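Local coordinates for protein putative esterase (Bacteroides intestinalis DSM 17393, PDB 5VOL) that acts as a ferulic acid esterase of carbohydrate esterase family 1, probably freeing ferulate from arabinoxylan, and binds calcium, at residues 213-221 / 256-267. Numbering follows the deposited sequence.
Sequences VAWFVDCGD and YWHSALYQCLPF. With CA (calcium ion), chain Q.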
loop_
_atom_site.group_PDB
_atom_site.type_symbol
_atom_site.label_atom_id
_atom_site.label_comp_id
_atom_site.label_asym_id
_atom_site.label_seq_id
_atom_site.Cartn_x
_atom_site.Cartn_y
_atom_site.Cartn_z
ATOM N N VAL C 213 -7.666 -18.116 19.268
ATOM C CA VAL C 213 -7.852 -17.906 17.841
ATOM C C VAL C 213 -7.326 -16.520 17.447
ATOM O O VAL C 213 -7.483 -15.560 18.192
ATOM C CB VAL C 213 -9.358 -18.061 17.456
ATOM C CG1 VAL C 213 -9.576 -17.826 15.970
ATOM C CG2 VAL C 213 -9.866 -19.468 17.856
ATOM N N ALA C 214 -6.690 -16.425 16.283
ATOM C CA ALA C 214 -6.266 -15.133 15.756
ATOM C C ALA C 214 -7.403 -14.533 14.937
ATOM O O ALA C 214 -7.943 -15.217 14.076
ATOM C CB ALA C 214 -5.011 -15.283 14.893
ATOM N N TRP C 215 -7.743 -13.273 15.199
ATOM C CA TRP C 215 -8.878 -12.610 14.543
ATOM C C TRP C 215 -8.472 -11.386 13.725
ATOM O O TRP C 215 -7.666 -10.575 14.170
ATOM C CB TRP C 215 -9.916 -12.179 15.584
ATOM C CG TRP C 215 -10.331 -13.262 16.538
ATOM C CD1 TRP C 215 -9.711 -13.605 17.701
ATOM C CD2 TRP C 215 -11.483 -14.121 16.429
ATOM N NE1 TRP C 215 -10.395 -14.620 18.323
ATOM C CE2 TRP C 215 -11.483 -14.961 17.562
ATOM C CE3 TRP C 215 -12.505 -14.257 15.486
ATOM C CZ2 TRP C 215 -12.467 -15.939 17.778
ATOM C CZ3 TRP C 215 -13.493 -15.230 15.703
ATOM C CH2 TRP C 215 -13.455 -16.061 16.839
ATOM N N PHE C 216 -9.053 -11.245 12.540
ATOM C CA PHE C 216 -8.809 -10.083 11.681
ATOM C C PHE C 216 -10.161 -9.625 11.126
ATOM O O PHE C 216 -10.850 -10.396 10.465
ATOM C CB PHE C 216 -7.836 -10.451 10.550
ATOM C CG PHE C 216 -7.102 -9.276 9.939
ATOM C CD1 PHE C 216 -7.788 -8.266 9.270
ATOM C CD2 PHE C 216 -5.710 -9.204 10.009
ATOM C CE1 PHE C 216 -7.110 -7.197 8.688
ATOM C CE2 PHE C 216 -5.019 -8.143 9.431
ATOM C CZ PHE C 216 -5.717 -7.124 8.773
ATOM N N VAL C 217 -10.546 -8.387 11.422
ATOM C CA VAL C 217 -11.810 -7.824 10.951
ATOM C C VAL C 217 -11.555 -6.667 9.982
ATOM O O VAL C 217 -10.848 -5.706 10.310
ATOM C CB VAL C 217 -12.664 -7.356 12.134
ATOM C CG1 VAL C 217 -13.934 -6.657 11.648
ATOM C CG2 VAL C 217 -12.991 -8.567 13.030
ATOM N N ASP C 218 -12.143 -6.759 8.792
ATOM C CA ASP C 218 -11.831 -5.853 7.679
ATOM C C ASP C 218 -13.128 -5.395 7.013
ATOM O O ASP C 218 -13.808 -6.220 6.408
ATOM C CB ASP C 218 -10.930 -6.590 6.680
ATOM C CG ASP C 218 -10.450 -5.731 5.536
ATOM O OD1 ASP C 218 -10.571 -4.486 5.580
ATOM O OD2 ASP C 218 -9.909 -6.332 4.581
ATOM N N CYS C 219 -13.469 -4.104 7.122
ATOM C CA CYS C 219 -14.771 -3.592 6.639
ATOM C C CYS C 219 -14.684 -2.127 6.202
ATOM O O CYS C 219 -14.089 -1.302 6.901
ATOM C CB CYS C 219 -15.839 -3.742 7.725
ATOM S SG CYS C 219 -17.541 -3.290 7.207
ATOM N N GLY C 220 -15.271 -1.810 5.049
ATOM C CA GLY C 220 -15.093 -0.514 4.414
ATOM C C GLY C 220 -15.840 0.628 5.071
ATOM O O GLY C 220 -16.880 0.422 5.695
ATOM N N ASP C 221 -15.345 1.849 4.893
ATOM C CA ASP C 221 -15.966 2.989 5.555
ATOM C C ASP C 221 -17.370 3.277 5.011
ATOM O O ASP C 221 -18.187 3.880 5.709
ATOM C CB ASP C 221 -15.061 4.245 5.480
ATOM C CG ASP C 221 -14.890 4.811 4.071
ATOM O OD1 ASP C 221 -15.059 4.090 3.071
ATOM O OD2 ASP C 221 -14.537 6.016 3.982
ATOM N N TYR C 256 -13.476 -4.578 -2.742
ATOM C CA TYR C 256 -13.100 -4.690 -1.341
ATOM C C TYR C 256 -12.659 -6.121 -0.976
ATOM O O TYR C 256 -11.725 -6.310 -0.209
ATOM C CB TYR C 256 -14.252 -4.262 -0.417
ATOM C CG TYR C 256 -13.745 -3.805 0.931
ATOM C CD1 TYR C 256 -13.282 -2.498 1.111
ATOM C CD2 TYR C 256 -13.684 -4.678 2.012
ATOM C CE1 TYR C 256 -12.787 -2.067 2.343
ATOM C CE2 TYR C 256 -13.184 -4.251 3.252
ATOM C CZ TYR C 256 -12.739 -2.945 3.404
ATOM O OH TYR C 256 -12.250 -2.498 4.619
ATOM N N TRP C 257 -13.334 -7.117 -1.536
ATOM C CA TRP C 257 -13.139 -8.505 -1.110
ATOM C C TRP C 257 -11.953 -9.111 -1.844
ATOM O O TRP C 257 -11.175 -9.854 -1.258
ATOM C CB TRP C 257 -14.433 -9.314 -1.330
ATOM C CG TRP C 257 -15.545 -8.732 -0.505
ATOM C CD1 TRP C 257 -15.434 -8.211 0.758
ATOM C CD2 TRP C 257 -16.914 -8.533 -0.899
ATOM N NE1 TRP C 257 -16.646 -7.712 1.169
ATOM C CE2 TRP C 257 -17.569 -7.898 0.174
ATOM C CE3 TRP C 257 -17.643 -8.830 -2.050
ATOM C CZ2 TRP C 257 -18.932 -7.557 0.131
ATOM C CZ3 TRP C 257 -19.003 -8.495 -2.091
ATOM C CH2 TRP C 257 -19.624 -7.870 -1.010
ATOM N N HIS C 258 -11.770 -8.750 -3.109
ATOM C CA HIS C 258 -10.549 -9.163 -3.805
ATOM C C HIS C 258 -9.278 -8.568 -3.149
ATOM O O HIS C 258 -8.298 -9.274 -2.895
ATOM C CB HIS C 258 -10.616 -8.762 -5.283
ATOM C CG HIS C 258 -9.278 -8.698 -5.948
ATOM N ND1 HIS C 258 -8.574 -7.519 -6.108
ATOM C CD2 HIS C 258 -8.508 -9.664 -6.501
ATOM C CE1 HIS C 258 -7.428 -7.766 -6.706
ATOM N NE2 HIS C 258 -7.364 -9.062 -6.964
ATOM N N SER C 259 -9.293 -7.269 -2.875
ATOM C CA SER C 259 -8.139 -6.636 -2.251
ATOM C C SER C 259 -7.921 -7.187 -0.828
ATOM O O SER C 259 -6.790 -7.264 -0.359
ATOM C CB SER C 259 -8.297 -5.109 -2.243
ATOM O OG SER C 259 -9.398 -4.711 -1.452
ATOM N N ALA C 260 -9.000 -7.614 -0.164
ATOM C CA ALA C 260 -8.888 -8.211 1.163
ATOM C C ALA C 260 -8.032 -9.479 1.149
ATOM O O ALA C 260 -7.337 -9.786 2.122
ATOM C CB ALA C 260 -10.306 -8.525 1.738
ATOM N N LEU C 261 -8.072 -10.218 0.049
ATOM C CA LEU C 261 -7.249 -11.423 -0.080
ATOM C C LEU C 261 -5.774 -11.166 0.128
ATOM O O LEU C 261 -5.063 -12.020 0.647
ATOM C CB LEU C 261 -7.435 -12.059 -1.455
ATOM C CG LEU C 261 -8.662 -12.935 -1.633
ATOM C CD1 LEU C 261 -8.664 -13.467 -3.055
ATOM C CD2 LEU C 261 -8.626 -14.094 -0.626
ATOM N N TYR C 262 -5.310 -9.994 -0.305
ATOM C CA TYR C 262 -3.905 -9.646 -0.192
ATOM C C TYR C 262 -3.488 -9.423 1.257
ATOM O O TYR C 262 -2.301 -9.463 1.580
ATOM C CB TYR C 262 -3.593 -8.406 -1.053
ATOM C CG TYR C 262 -3.399 -8.743 -2.519
ATOM C CD1 TYR C 262 -2.152 -9.120 -2.992
ATOM C CD2 TYR C 262 -4.466 -8.710 -3.425
ATOM C CE1 TYR C 262 -1.950 -9.436 -4.316
ATOM C CE2 TYR C 262 -4.278 -9.033 -4.769
ATOM C CZ TYR C 262 -3.006 -9.392 -5.199
ATOM O OH TYR C 262 -2.765 -9.715 -6.509
ATOM N N GLN C 263 -4.452 -9.210 2.142
ATOM C CA GLN C 263 -4.154 -9.182 3.576
ATOM C C GLN C 263 -4.456 -10.532 4.234
ATOM O O GLN C 263 -3.724 -10.996 5.131
ATOM C CB GLN C 263 -4.947 -8.067 4.256
ATOM C CG GLN C 263 -4.395 -6.693 3.913
ATOM C CD GLN C 263 -5.450 -5.598 3.896
ATOM O OE1 GLN C 263 -5.245 -4.551 3.272
ATOM N NE2 GLN C 263 -6.578 -5.821 4.589
ATOM N N CYS C 264 -5.537 -11.159 3.780
ATOM C CA CYS C 264 -6.005 -12.423 4.360
ATOM C C CYS C 264 -5.030 -13.572 4.159
ATOM O O CYS C 264 -4.716 -14.284 5.099
ATOM C CB CYS C 264 -7.364 -12.806 3.767
ATOM S SG CYS C 264 -8.030 -14.378 4.377
ATOM N N LEU C 265 -4.561 -13.766 2.936
ATOM C CA LEU C 265 -3.718 -14.921 2.660
ATOM C C LEU C 265 -2.365 -14.868 3.392
ATOM O O LEU C 265 -1.935 -15.878 3.982
ATOM C CB LEU C 265 -3.531 -15.073 1.154
ATOM C CG LEU C 265 -4.867 -15.404 0.456
ATOM C CD1 LEU C 265 -4.694 -15.390 -1.057
ATOM C CD2 LEU C 265 -5.416 -16.769 0.945
ATOM N N PRO C 266 -1.701 -13.698 3.401
ATOM C CA PRO C 266 -0.481 -13.639 4.233
ATOM C C PRO C 266 -0.764 -13.775 5.728
ATOM O O PRO C 266 0.056 -14.329 6.458
ATOM C CB PRO C 266 0.109 -12.243 3.915
ATOM C CG PRO C 266 -0.372 -11.949 2.508
ATOM C CD PRO C 266 -1.803 -12.557 2.471
ATOM N N PHE C 267 -1.909 -13.265 6.174
ATOM C CA PHE C 267 -2.309 -13.347 7.574
ATOM C C PHE C 267 -2.439 -14.792 8.056
ATOM O O PHE C 267 -1.813 -15.165 9.044
ATOM C CB PHE C 267 -3.627 -12.599 7.793
ATOM C CG PHE C 267 -4.303 -12.905 9.107
ATOM C CD1 PHE C 267 -3.771 -12.445 10.312
ATOM C CD2 PHE C 267 -5.496 -13.612 9.133
ATOM C CE1 PHE C 267 -4.399 -12.715 11.523
ATOM C CE2 PHE C 267 -6.141 -13.889 10.347
ATOM C CZ PHE C 267 -5.590 -13.437 11.540
HETATM CA CA CA Q . -14.903 6.082 1.570
HETATM O O HOH W 1 -15.509 6.873 -0.770
HETATM O O HOH W 2 -16.608 7.826 2.556
#
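Chi1 of -176° in Asp218 and -156° in Tyr256 swings each side chain away from its own backbone N, so that the carboxylate of strand 214-218 and the phenol of the antiparallel helix 256-267 reach each other. Tyr256 OH gives a weak hydrogen bond to Asp218 OD1 at 2.8 Å, while ring atom CE1 of Tyr256 rests 3.5 Å from Gly220 CA. Asp218 OD2 lies 3.6 Å from Ala260 CB and is held by Tyr160 OH and a salt bridge to Arg248, so the buried charge is probably balanced; Gln263 NE2 also bonds to Tyr160. A phenylalanine in place of Tyr256 would probably cost Asp218 OD1 this weak bond and leave the carboxylate somewhat freer to rotate. Farther along, the Phe216 ring turns its edge to the face of Phe267 in a T-shaped pair, centroids 5.3 Å apart and planes at 66°, and Phe216 CB makes a CH-pi contact over the same face. Ala214 CB adds an apolar touch at Phe267 CZ, 3.9 Å away. Beyond the strand, Asp221 binds calcium through both carboxylate oxygens, with Asp222 and Asp249 of the same chain and Gln244 of a neighbouring subunit. Antiparallel packing of the C-terminal helix on the central sheet is characteristic of the alpha/beta-hydrolase fold.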